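Local coordinates for cell surface protein (Faecalibacterium prausnitzii A2-165, PDB 4GT6) that is of unknown function but, as an extracellular leucine-rich repeat protein of the BspA type, probably binds other proteins at the cell surface, at residues E257-D262 with I279-F284; K314-P319 with E337-P342. One frame throughout, in Å; residues are numbered along the deposited sequence. Where two conformers were deposited one is given.

In the fold
Both contacts join consecutive turns of one BspA-type leucine-rich repeat solenoid, at two different places on the coil. In contact 1 (257-262 with 279-284) the partners are turn segments at the ends of strands 253-256 and 278-279; in contact 2 (314-319 with 337-342) they are parallel strands of the three-stranded sheet that ends with 361-364. The centres of contact 1 and contact 2 are about 19 Å apart. The nearest atoms of contact 1 and contact 2 are about 8 Å apart, without touching. A sodium ion bound at Ser297 and Glu320, the latter next in sequence to Pro319, lies about 5 Å from the Pro319 side chain of contact 2, whereas contact 1 binds two ethanediol molecules, probably from the crystallisation liquor.

Contact 1: E257-D262 with I279-F284; sequences ETHAFD and IGTGAF. With EDO (1,2-ethanediol), chain B; EDO (1,2-ethanediol), chain L.
The carbonyl oxygen Thr281 O is gripped from the neighbouring turn of the leucine-rich repeat solenoid by His259 N, at 3.0 Å, and by the hydroxyl of Thr258. In the Thr258 conformer described, one of two, OG1 is anti to the backbone N (chi1 -178°); this brings the hydroxyl to Thr281 O at an angle, tilted from the carbonyl plane, with Thr258 OG1 2.6 Å from it, and OG1 also accepts a hydrogen bond from O1 of one ethanediol. The imidazole of His259 lies with one face over Thr281 O, which sits 3.7 Å above the ring centre, while ND1 is hydrogen-bonded to Asn199 OD1. An alanine in place of His259 would probably leave Asn199 without this partner and open a gap above the Thr281 carbonyl and Gly282. The backbones come so close at Gly280 that a CB there would collide with Thr258 N; at Gly282 a CB would strike the imidazole at His259 NE2. Farther along, Phe261 N donates to Ala283 O at 2.8 Å, nearly along the C=O axis. Beside this bond the rings of Phe261 and Phe284 point the same way in an offset stack, centroids 4.6 Å apart and planes at 19°. Tyr238 stacks on Phe261, and Phe307 meets Phe284. Within the pair, Phe284 CE1 lies over the face of Phe261, toward its rim, 3.4 Å from Phe261 CG.

Contact 2: K314-P319 with E337-P342; sequences KSIDIP and ERIAIP
Arg338 reaches across to the neighbouring strand and holds both Ser315 and Asp317 with the end of its side chain. Its CG is anti to the backbone N (chi1 -175°) and the chain runs extended to NE, laying the guanidinium alongside the strand. It grips the carboxylate end-on: Arg338 NH1 meets Asp317 OD1 at 3.0 Å, and Arg338 NH2 meets Asp317 OD2 at 2.7 Å, in a salt bridge. NH1 also donates to Ser315 OG, while NE forms a salt bridge with Glu363 on the next strand. Beneath this polar bridge, the small CB of Ala340 fits against Asp317 OD2, which lies 3.4 Å away.

The other face is apolar. Ile316 and Ile339 lie side by side, and the CD1 tip of Ile339 is pressed against Ile316 CG2 at 3.5 Å, tighter than usual for carbon atoms. The same methyl reaches Ile318 CG1, at 3.7 Å from Ile339 CD1, so it fills the notch between Ile316 and Ile318, the latter just beyond the strand. Phe295 and Phe330 pack on Ile316, and Phe353 on Ile339. At the far end the Pro342 ring is the bump, crossing the Ile318 side chain at about a right angle. Its hollow is walled by three atoms: Pro342 CD lies 3.7 Å from Ile318 CG2 and rests also on Ile318 O, and Pro342 CG sits 3.4 Å from Pro319 O.

Between these faces the backbones run parallel in register, with bonds from Ile316 N to Arg338 O, Ala340 N to Ile316 O and Ile318 N to Ala340 O. Such stacking of equivalent strands from successive turns, here with Ile316 and Ile339 turned inward and Ser315, Asp317, Arg338 and the small Ala340 on the opposite face, is characteristic of the leucine-rich repeat solenoid.

Contact 1: E257-D262 with I279-F284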
# COMPACT_ATOMS: atom_id res chain seq x y z
N GLU A 257 -9.34 -11.81 -2.82
CA GLU A 257 -8.57 -11.22 -1.74
C GLU A 257 -9.08 -9.78 -1.40
O GLU A 257 -9.86 -9.19 -2.15
CB GLU A 257 -7.06 -11.27 -2.07
CG GLU A 257 -6.11 -11.06 -0.88
CD GLU A 257 -6.49 -11.82 0.37
OE1 GLU A 257 -6.24 -13.05 0.41
OE2 GLU A 257 -7.12 -11.22 1.27
N THR A 258 -8.70 -9.29 -0.22
CA THR A 258 -9.13 -7.98 0.28
C THR A 258 -8.84 -6.89 -0.77
O THR A 258 -7.77 -6.88 -1.38
CB THR A 258 -8.50 -7.68 1.65
OG1 THR A 258 -8.97 -6.42 2.14
CG2 THR A 258 -6.97 -7.67 1.63
N HIS A 259 -9.83 -6.01 -1.00
CA HIS A 259 -9.77 -4.87 -1.94
C HIS A 259 -9.38 -5.28 -3.38
O HIS A 259 -8.89 -4.43 -4.13
CB HIS A 259 -8.80 -3.79 -1.36
CG HIS A 259 -9.25 -3.29 -0.02
ND1 HIS A 259 -8.56 -3.61 1.14
CD2 HIS A 259 -10.33 -2.55 0.31
CE1 HIS A 259 -9.24 -3.05 2.14
NE2 HIS A 259 -10.30 -2.38 1.68
N ALA A 260 -9.62 -6.56 -3.79
CA ALA A 260 -9.19 -7.00 -5.13
C ALA A 260 -9.90 -6.22 -6.25
O ALA A 260 -9.32 -6.03 -7.32
CB ALA A 260 -9.43 -8.50 -5.31
N PHE A 261 -11.14 -5.78 -6.00
CA PHE A 261 -11.94 -5.03 -6.98
C PHE A 261 -12.29 -3.65 -6.46
O PHE A 261 -13.26 -3.06 -6.92
CB PHE A 261 -13.24 -5.78 -7.33
CG PHE A 261 -13.13 -7.05 -8.12
CD1 PHE A 261 -12.90 -8.27 -7.49
CD2 PHE A 261 -13.37 -7.06 -9.50
CE1 PHE A 261 -12.85 -9.46 -8.22
CE2 PHE A 261 -13.30 -8.25 -10.23
CZ PHE A 261 -13.04 -9.45 -9.59
N ASP A 262 -11.51 -3.09 -5.53
CA ASP A 262 -11.90 -1.79 -5.01
C ASP A 262 -11.79 -0.71 -6.11
O ASP A 262 -10.96 -0.82 -7.03
CB ASP A 262 -11.11 -1.40 -3.74
CG ASP A 262 -9.61 -1.09 -3.85
OD1 ASP A 262 -9.05 -1.23 -4.95
OD2 ASP A 262 -9.01 -0.70 -2.83
N ILE A 279 -14.23 -14.22 0.56
CA ILE A 279 -14.06 -12.86 0.03
C ILE A 279 -13.41 -12.02 1.11
O ILE A 279 -13.85 -12.07 2.26
CB ILE A 279 -15.43 -12.25 -0.38
CG1 ILE A 279 -16.20 -13.15 -1.37
CG2 ILE A 279 -15.24 -10.86 -0.97
CD1 ILE A 279 -17.68 -12.73 -1.56
N GLY A 280 -12.39 -11.24 0.73
CA GLY A 280 -11.69 -10.38 1.67
C GLY A 280 -12.41 -9.07 1.94
O GLY A 280 -13.24 -8.63 1.14
N THR A 281 -12.03 -8.42 3.02
CA THR A 281 -12.54 -7.09 3.40
C THR A 281 -12.49 -6.12 2.22
O THR A 281 -11.48 -6.06 1.50
CB THR A 281 -11.68 -6.52 4.56
OG1 THR A 281 -11.84 -7.38 5.69
CG2 THR A 281 -12.08 -5.07 4.94
N GLY A 282 -13.59 -5.39 2.01
CA GLY A 282 -13.70 -4.34 1.00
C GLY A 282 -13.39 -4.79 -0.41
O GLY A 282 -12.94 -3.98 -1.23
N ALA A 283 -13.66 -6.05 -0.73
CA ALA A 283 -13.35 -6.59 -2.05
C ALA A 283 -13.94 -5.76 -3.18
O ALA A 283 -13.25 -5.58 -4.17
CB ALA A 283 -13.80 -8.02 -2.16
N PHE A 284 -15.17 -5.24 -3.05
CA PHE A 284 -15.82 -4.46 -4.12
C PHE A 284 -16.17 -3.06 -3.64
O PHE A 284 -17.07 -2.42 -4.19
CB PHE A 284 -17.10 -5.18 -4.60
CG PHE A 284 -16.83 -6.53 -5.23
CD1 PHE A 284 -16.56 -6.63 -6.59
CD2 PHE A 284 -16.84 -7.69 -4.47
CE1 PHE A 284 -16.31 -7.87 -7.18
CE2 PHE A 284 -16.57 -8.93 -5.05
CZ PHE A 284 -16.30 -9.01 -6.40
C1 EDO B . -10.78 -10.84 5.65
O1 EDO B . -10.10 -10.19 4.57
C2 EDO B . -11.91 -11.76 5.13
O2 EDO B . -11.42 -13.06 4.86
C1 EDO L . -7.31 -5.66 5.59
O1 EDO L . -7.77 -5.44 4.27
C2 EDO L . -7.34 -7.14 5.99
O2 EDO L . -6.26 -7.81 5.38

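Contact 2: K314-P319 with E337-P342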
# COMPACT_ATOMS: atom_id res chain seq x y z
N LYS A 314 -28.92 -1.62 -6.95
CA LYS A 314 -30.36 -1.40 -6.68
C LYS A 314 -31.04 -2.59 -5.98
O LYS A 314 -31.97 -2.40 -5.20
CB LYS A 314 -31.12 -1.13 -7.99
CG LYS A 314 -31.05 0.32 -8.45
CD LYS A 314 -31.96 0.59 -9.65
CE LYS A 314 -33.42 0.78 -9.28
NZ LYS A 314 -34.29 0.87 -10.47
N SER A 315 -30.62 -3.81 -6.34
CA SER A 315 -31.18 -5.06 -5.83
C SER A 315 -30.07 -6.07 -5.64
O SER A 315 -29.14 -6.11 -6.46
CB SER A 315 -32.23 -5.58 -6.80
OG SER A 315 -32.82 -6.80 -6.35
N ILE A 316 -30.13 -6.85 -4.56
CA ILE A 316 -29.12 -7.87 -4.30
C ILE A 316 -29.78 -9.05 -3.56
O ILE A 316 -30.61 -8.84 -2.68
CB ILE A 316 -27.85 -7.31 -3.59
CG1 ILE A 316 -26.69 -8.35 -3.57
CG2 ILE A 316 -28.14 -6.74 -2.20
CD1 ILE A 316 -25.32 -7.77 -3.42
N ASP A 317 -29.41 -10.27 -3.96
CA ASP A 317 -29.91 -11.50 -3.37
C ASP A 317 -28.76 -12.17 -2.64
O ASP A 317 -27.80 -12.61 -3.28
CB ASP A 317 -30.51 -12.42 -4.44
CG ASP A 317 -31.80 -11.87 -5.01
OD1 ASP A 317 -31.73 -11.02 -5.92
OD2 ASP A 317 -32.87 -12.23 -4.50
N ILE A 318 -28.80 -12.16 -1.30
CA ILE A 318 -27.74 -12.76 -0.48
C ILE A 318 -27.96 -14.28 -0.51
O ILE A 318 -29.08 -14.72 -0.22
CB ILE A 318 -27.72 -12.16 0.95
CG1 ILE A 318 -27.53 -10.61 0.98
CG2 ILE A 318 -26.75 -12.88 1.87
CD1 ILE A 318 -26.49 -10.01 0.09
N PRO A 319 -26.94 -15.09 -0.90
CA PRO A 319 -27.18 -16.54 -1.03
C PRO A 319 -27.41 -17.25 0.30
O PRO A 319 -26.84 -16.87 1.32
CB PRO A 319 -25.89 -17.05 -1.70
CG PRO A 319 -24.85 -16.07 -1.35
CD PRO A 319 -25.56 -14.73 -1.29
N GLU A 337 -32.50 -0.63 -3.05
CA GLU A 337 -33.95 -0.64 -2.73
C GLU A 337 -34.41 -1.96 -2.17
O GLU A 337 -35.31 -1.98 -1.33
CB GLU A 337 -34.80 -0.37 -4.00
CG GLU A 337 -34.60 0.97 -4.67
CD GLU A 337 -35.22 1.11 -6.05
OE1 GLU A 337 -35.70 0.09 -6.61
OE2 GLU A 337 -35.21 2.24 -6.59
N ARG A 338 -33.84 -3.06 -2.68
CA ARG A 338 -34.25 -4.40 -2.34
C ARG A 338 -33.08 -5.28 -1.94
O ARG A 338 -32.05 -5.29 -2.62
CB ARG A 338 -34.97 -5.04 -3.55
CG ARG A 338 -35.56 -6.42 -3.30
CD ARG A 338 -35.83 -7.14 -4.61
NE ARG A 338 -35.93 -8.58 -4.41
CZ ARG A 338 -34.96 -9.45 -4.66
NH1 ARG A 338 -33.80 -9.03 -5.16
NH2 ARG A 338 -35.14 -10.74 -4.43
N ILE A 339 -33.26 -6.04 -0.86
CA ILE A 339 -32.25 -7.01 -0.44
C ILE A 339 -32.97 -8.27 0.06
O ILE A 339 -33.88 -8.18 0.87
CB ILE A 339 -31.20 -6.48 0.58
CG1 ILE A 339 -30.14 -7.58 0.90
CG2 ILE A 339 -31.86 -5.91 1.85
CD1 ILE A 339 -28.78 -7.10 1.20
N ALA A 340 -32.57 -9.43 -0.47
CA ALA A 340 -33.11 -10.71 -0.02
C ALA A 340 -32.10 -11.30 0.98
O ALA A 340 -30.93 -11.47 0.64
CB ALA A 340 -33.35 -11.65 -1.19
N ILE A 341 -32.54 -11.51 2.23
CA ILE A 341 -31.68 -12.04 3.30
C ILE A 341 -32.15 -13.46 3.68
O ILE A 341 -33.30 -13.62 4.10
CB ILE A 341 -31.68 -11.07 4.52
CG1 ILE A 341 -31.06 -9.69 4.11
CG2 ILE A 341 -30.94 -11.71 5.72
CD1 ILE A 341 -31.22 -8.56 5.11
N PRO A 342 -31.28 -14.49 3.56
CA PRO A 342 -31.69 -15.84 3.95
C PRO A 342 -31.72 -15.99 5.47
O PRO A 342 -31.04 -15.24 6.18
CB PRO A 342 -30.61 -16.72 3.31
CG PRO A 342 -29.37 -15.87 3.32
CD PRO A 342 -29.87 -14.46 3.09